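Local coordinates for protein dextranase (Pseudarthrobacter oxydans, PDB 6NZS) that probably hydrolyses internal alpha-1,6-glucosidic linkages in dextran, as an endo-acting hydrolase of glycoside hydrolase family 49, at residues T469-T480 against S495-N506. Residues are numbered along the deposited sequence; the frame is centred on the assembly and turned at random.
Sequences TTVKNMRFENIT and SDTENIHVKNLN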
loop_
_atom_site.group_PDB
_atom_site.type_symbol
_atom_site.label_atom_id
_atom_site.label_comp_id
_atom_site.label_asym_id
_atom_site.label_seq_id
_atom_site.Cartn_x
_atom_site.Cartn_y
_atom_site.Cartn_z
ATOM N N THR A 469 27.888 9.661 1.756
ATOM C CA THR A 469 26.949 8.572 1.540
ATOM C C THR A 469 26.541 8.575 0.072
ATOM O O THR A 469 26.620 9.606 -0.603
ATOM C CB THR A 469 25.710 8.716 2.436
ATOM O OG1 THR A 469 25.032 9.941 2.130
ATOM C CG2 THR A 469 26.109 8.726 3.912
ATOM N N THR A 470 26.125 7.406 -0.426
ATOM C CA THR A 470 25.794 7.254 -1.839
ATOM C C THR A 470 24.550 6.395 -2.011
ATOM O O THR A 470 24.473 5.289 -1.469
ATOM C CB THR A 470 26.958 6.625 -2.612
ATOM O OG1 THR A 470 28.134 7.417 -2.416
ATOM C CG2 THR A 470 26.649 6.586 -4.091
ATOM N N VAL A 471 23.592 6.913 -2.779
ATOM C CA VAL A 471 22.437 6.166 -3.265
ATOM C C VAL A 471 22.672 5.921 -4.751
ATOM O O VAL A 471 22.786 6.880 -5.528
ATOM C CB VAL A 471 21.142 6.960 -3.029
ATOM C CG1 VAL A 471 19.961 6.298 -3.731
ATOM C CG2 VAL A 471 20.892 7.111 -1.537
ATOM N N LYS A 472 22.755 4.654 -5.158
ATOM C CA LYS A 472 23.124 4.381 -6.542
ATOM C C LYS A 472 22.474 3.108 -7.070
ATOM O O LYS A 472 22.079 2.215 -6.315
ATOM C CB LYS A 472 24.648 4.312 -6.712
ATOM C CG LYS A 472 25.297 3.184 -5.935
ATOM C CD LYS A 472 26.805 3.196 -6.135
ATOM C CE LYS A 472 27.447 2.019 -5.430
ATOM N NZ LYS A 472 28.931 2.108 -5.501
ATOM N N ASN A 473 22.387 3.037 -8.401
ATOM C CA ASN A 473 21.999 1.816 -9.097
ATOM C C ASN A 473 20.601 1.363 -8.686
ATOM O O ASN A 473 20.386 0.235 -8.245
ATOM C CB ASN A 473 23.042 0.713 -8.900
ATOM C CG ASN A 473 24.391 1.090 -9.473
ATOM O OD1 ASN A 473 24.476 1.691 -10.545
ATOM N ND2 ASN A 473 25.456 0.750 -8.753
ATOM N N MET A 474 19.642 2.271 -8.836
ATOM C CA MET A 474 18.239 1.989 -8.564
ATOM C C MET A 474 17.495 2.113 -9.879
ATOM O O MET A 474 17.586 3.148 -10.550
ATOM C CB MET A 474 17.672 2.965 -7.536
ATOM C CG MET A 474 18.487 3.040 -6.263
ATOM S SD MET A 474 17.478 3.487 -4.841
ATOM C CE MET A 474 16.925 5.105 -5.333
ATOM N N ARG A 475 16.781 1.058 -10.251
ATOM C CA ARG A 475 16.047 1.003 -11.506
ATOM C C ARG A 475 14.570 0.776 -11.225
ATOM O O ARG A 475 14.200 -0.158 -10.504
ATOM C CB ARG A 475 16.580 -0.117 -12.407
ATOM C CG ARG A 475 15.898 -0.195 -13.769
ATOM C CD ARG A 475 16.641 -1.159 -14.689
ATOM N NE ARG A 475 16.072 -1.210 -16.034
ATOM C CZ ARG A 475 16.570 -0.566 -17.087
ATOM N NH1 ARG A 475 17.657 0.185 -16.957
ATOM N NH2 ARG A 475 15.982 -0.677 -18.276
ATOM N N PHE A 476 13.732 1.637 -11.790
ATOM C CA PHE A 476 12.281 1.540 -11.676
ATOM C C PHE A 476 11.763 1.402 -13.099
ATOM O O PHE A 476 11.872 2.346 -13.887
ATOM C CB PHE A 476 11.711 2.807 -11.035
ATOM C CG PHE A 476 12.294 3.124 -9.692
ATOM C CD1 PHE A 476 13.422 3.916 -9.578
ATOM C CD2 PHE A 476 11.715 2.629 -8.537
ATOM C CE1 PHE A 476 13.968 4.209 -8.333
ATOM C CE2 PHE A 476 12.254 2.907 -7.299
ATOM C CZ PHE A 476 13.377 3.694 -7.186
ATOM N N GLU A 477 11.209 0.244 -13.440
ATOM C CA GLU A 477 10.767 -0.018 -14.807
ATOM C C GLU A 477 9.291 -0.370 -14.810
ATOM O O GLU A 477 8.883 -1.340 -14.159
ATOM C CB GLU A 477 11.581 -1.135 -15.466
ATOM C CG GLU A 477 11.085 -1.453 -16.866
ATOM C CD GLU A 477 12.105 -2.158 -17.737
ATOM O OE1 GLU A 477 13.255 -2.341 -17.289
ATOM O OE2 GLU A 477 11.745 -2.517 -18.879
ATOM N N ASN A 478 8.511 0.404 -15.575
ATOM C CA ASN A 478 7.060 0.298 -15.699
ATOM C C ASN A 478 6.384 0.811 -14.435
ATOM O O ASN A 478 6.193 0.065 -13.473
ATOM C CB ASN A 478 6.600 -1.116 -16.081
ATOM C CG ASN A 478 7.255 -1.613 -17.347
ATOM O OD1 ASN A 478 7.598 -0.826 -18.229
ATOM N ND2 ASN A 478 7.443 -2.921 -17.441
ATOM N N ILE A 479 6.052 2.097 -14.427
ATOM C CA ILE A 479 5.244 2.702 -13.375
ATOM C C ILE A 479 4.064 3.338 -14.089
ATOM O O ILE A 479 4.191 4.415 -14.686
ATOM C CB ILE A 479 6.008 3.739 -12.550
ATOM C CG1 ILE A 479 7.322 3.176 -11.993
ATOM C CG2 ILE A 479 5.108 4.230 -11.416
ATOM C CD1 ILE A 479 8.176 4.236 -11.293
ATOM N N THR A 480 2.920 2.670 -14.046
ATOM C CA THR A 480 1.722 3.126 -14.730
ATOM C C THR A 480 0.857 3.886 -13.736
ATOM O O THR A 480 0.451 3.331 -12.709
ATOM C CB THR A 480 0.978 1.917 -15.292
ATOM O OG1 THR A 480 1.805 1.277 -16.281
ATOM C CG2 THR A 480 -0.335 2.340 -15.928
ATOM N N SER A 495 22.363 12.561 -0.366
ATOM C CA SER A 495 23.532 11.722 -0.563
ATOM C C SER A 495 23.982 11.904 -2.003
ATOM O O SER A 495 23.211 12.359 -2.852
ATOM C CB SER A 495 23.182 10.238 -0.350
ATOM O OG SER A 495 22.608 9.995 0.926
ATOM N N ASP A 496 25.247 11.575 -2.278
ATOM C CA ASP A 496 25.652 11.394 -3.666
ATOM C C ASP A 496 24.675 10.431 -4.326
ATOM O O ASP A 496 24.276 9.428 -3.727
ATOM C CB ASP A 496 27.065 10.812 -3.747
ATOM C CG ASP A 496 28.148 11.837 -3.443
ATOM O OD1 ASP A 496 27.846 13.017 -3.157
ATOM O OD2 ASP A 496 29.334 11.440 -3.474
ATOM N N THR A 497 24.267 10.749 -5.554
ATOM C CA THR A 497 23.188 10.029 -6.221
ATOM C C THR A 497 23.630 9.670 -7.630
ATOM O O THR A 497 23.965 10.558 -8.422
ATOM C CB THR A 497 21.930 10.901 -6.256
ATOM O OG1 THR A 497 21.518 11.189 -4.915
ATOM C CG2 THR A 497 20.801 10.174 -6.971
ATOM N N GLU A 498 23.645 8.370 -7.945
ATOM C CA GLU A 498 24.211 7.902 -9.203
ATOM C C GLU A 498 23.363 6.805 -9.832
ATOM O O GLU A 498 22.844 5.925 -9.139
ATOM C CB GLU A 498 25.637 7.370 -9.003
ATOM C CG GLU A 498 26.612 8.429 -8.540
ATOM C CD GLU A 498 27.848 7.845 -7.897
ATOM O OE1 GLU A 498 28.151 6.663 -8.154
ATOM O OE2 GLU A 498 28.512 8.577 -7.133
ATOM N N ASN A 499 23.251 6.861 -11.156
ATOM C CA ASN A 499 22.640 5.810 -11.966
ATOM C C ASN A 499 21.262 5.396 -11.446
ATOM O O ASN A 499 21.009 4.244 -11.087
ATOM C CB ASN A 499 23.570 4.605 -12.146
ATOM C CG ASN A 499 23.155 3.736 -13.306
ATOM O OD1 ASN A 499 22.650 4.231 -14.309
ATOM N ND2 ASN A 499 23.350 2.426 -13.176
ATOM N N ILE A 500 20.361 6.368 -11.434
ATOM C CA ILE A 500 18.955 6.141 -11.125
ATOM C C ILE A 500 18.220 6.099 -12.454
ATOM O O ILE A 500 18.356 7.015 -13.270
ATOM C CB ILE A 500 18.411 7.272 -10.237
ATOM C CG1 ILE A 500 19.346 7.544 -9.047
ATOM C CG2 ILE A 500 16.963 6.972 -9.819
ATOM C CD1 ILE A 500 19.575 6.356 -8.128
ATOM N N HIS A 501 17.459 5.038 -12.691
ATOM C CA HIS A 501 16.801 4.849 -13.974
ATOM C C HIS A 501 15.307 4.705 -13.740
ATOM O O HIS A 501 14.884 3.867 -12.939
ATOM C CB HIS A 501 17.356 3.610 -14.682
ATOM C CG HIS A 501 17.128 3.605 -16.160
ATOM N ND1 HIS A 501 18.136 3.839 -17.073
ATOM C CD2 HIS A 501 16.003 3.393 -16.884
ATOM C CE1 HIS A 501 17.637 3.768 -18.297
ATOM N NE2 HIS A 501 16.345 3.496 -18.209
ATOM N N VAL A 502 14.516 5.527 -14.432
ATOM C CA VAL A 502 13.056 5.448 -14.405
ATOM C C VAL A 502 12.607 5.209 -15.838
ATOM O O VAL A 502 12.693 6.115 -16.679
ATOM C CB VAL A 502 12.422 6.723 -13.828
ATOM C CG1 VAL A 502 10.898 6.590 -13.773
ATOM C CG2 VAL A 502 12.981 7.026 -12.439
ATOM N N LYS A 503 12.148 3.996 -16.125
ATOM C CA LYS A 503 11.755 3.597 -17.469
ATOM C C LYS A 503 10.251 3.360 -17.511
ATOM O O LYS A 503 9.702 2.637 -16.671
ATOM C CB LYS A 503 12.492 2.328 -17.907
ATOM C CG LYS A 503 12.189 1.926 -19.340
ATOM C CD LYS A 503 13.082 0.776 -19.812
ATOM C CE LYS A 503 12.795 0.453 -21.270
ATOM N NZ LYS A 503 13.796 -0.491 -21.849
ATOM N N ASN A 504 9.586 3.959 -18.495
ATOM C CA ASN A 504 8.140 3.807 -18.677
ATOM C C ASN A 504 7.347 4.237 -17.440
ATOM O O ASN A 504 6.410 3.557 -17.005
ATOM C CB ASN A 504 7.738 2.402 -19.148
ATOM C CG ASN A 504 6.280 2.343 -19.599
ATOM O OD1 ASN A 504 5.720 3.347 -20.064
ATOM N ND2 ASN A 504 5.651 1.183 -19.440
ATOM N N LEU A 505 7.719 5.383 -16.877
ATOM C CA LEU A 505 6.797 6.121 -16.017
ATOM C C LEU A 505 5.772 6.744 -16.951
ATOM O O LEU A 505 6.072 7.709 -17.662
ATOM C CB LEU A 505 7.541 7.197 -15.231
ATOM C CG LEU A 505 6.646 8.199 -14.488
ATOM C CD1 LEU A 505 5.764 7.480 -13.471
ATOM C CD2 LEU A 505 7.463 9.295 -13.823
ATOM N N ASN A 506 4.567 6.174 -16.987
ATOM C CA ASN A 506 3.520 6.628 -17.890
ATOM C C ASN A 506 2.365 7.156 -17.057
ATOM O O ASN A 506 1.760 6.416 -16.271
ATOM C CB ASN A 506 3.097 5.538 -18.884
ATOM C CG ASN A 506 2.518 4.308 -18.218
ATOM O OD1 ASN A 506 1.298 4.136 -18.175
ATOM N ND2 ASN A 506 3.389 3.410 -17.748
HETATM O O HOH W 1 29.503 8.678 -4.630
HETATM O O HOH W 2 29.976 5.331 -6.304
HETATM O O HOH W 3 16.524 0.632 -20.975
#
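Val471, Met474, Phe476 and Ile479 pair in parallel with Thr497, Ile500, Val502 and Leu505 on neighbouring coils of the right-handed beta-helix of this family 49 enzyme. Main-chain bonds such as Lys503 N to Phe476 O (2.8 Å) join the strands, and 469-480 also bonds to 423-435. These eight side chains face the solenoid interior, where Phe476, Ile479, Val502 and Leu505 gather round Leu450 and Thr497 satisfies its hydroxyl by bonding Ser495 O. Ile500 CD1 sits against Met474 CB at 3.9 Å.

Asparagines hydrogen-bond in a row where both strands bend. Asn473 and Asn499 have positive phi, a conformation asparagine tolerates well; the bond from Asn499 ND2 to Asn473 OD1 (3.0 Å, 169°) lies in the carbonyl plane, with the two amides nearly perpendicular. Asn473 ND2 continues the row to Asp424. Asn504 ND2 repeats the bond to Asn478 OD1, but from above the carbonyl plane.

Long polar chains suit the solvent-facing side. The extended Arg475, CG anti to the backbone N (chi1 -177°), lays its flat guanidinium over the flat His501 imidazole (planes 26° apart), with NH1 over the ring centre, 3.5 Å above its plane, while His501 NE2 bonds Glu548. An in-plane salt bridge from Arg475 NE to Glu477 OE1 (3.3 Å) helps fix its rotation. One water accepts from both Arg475 NH2 (3.0 Å) and Lys503 NZ (3.1 Å), bridging two like charges.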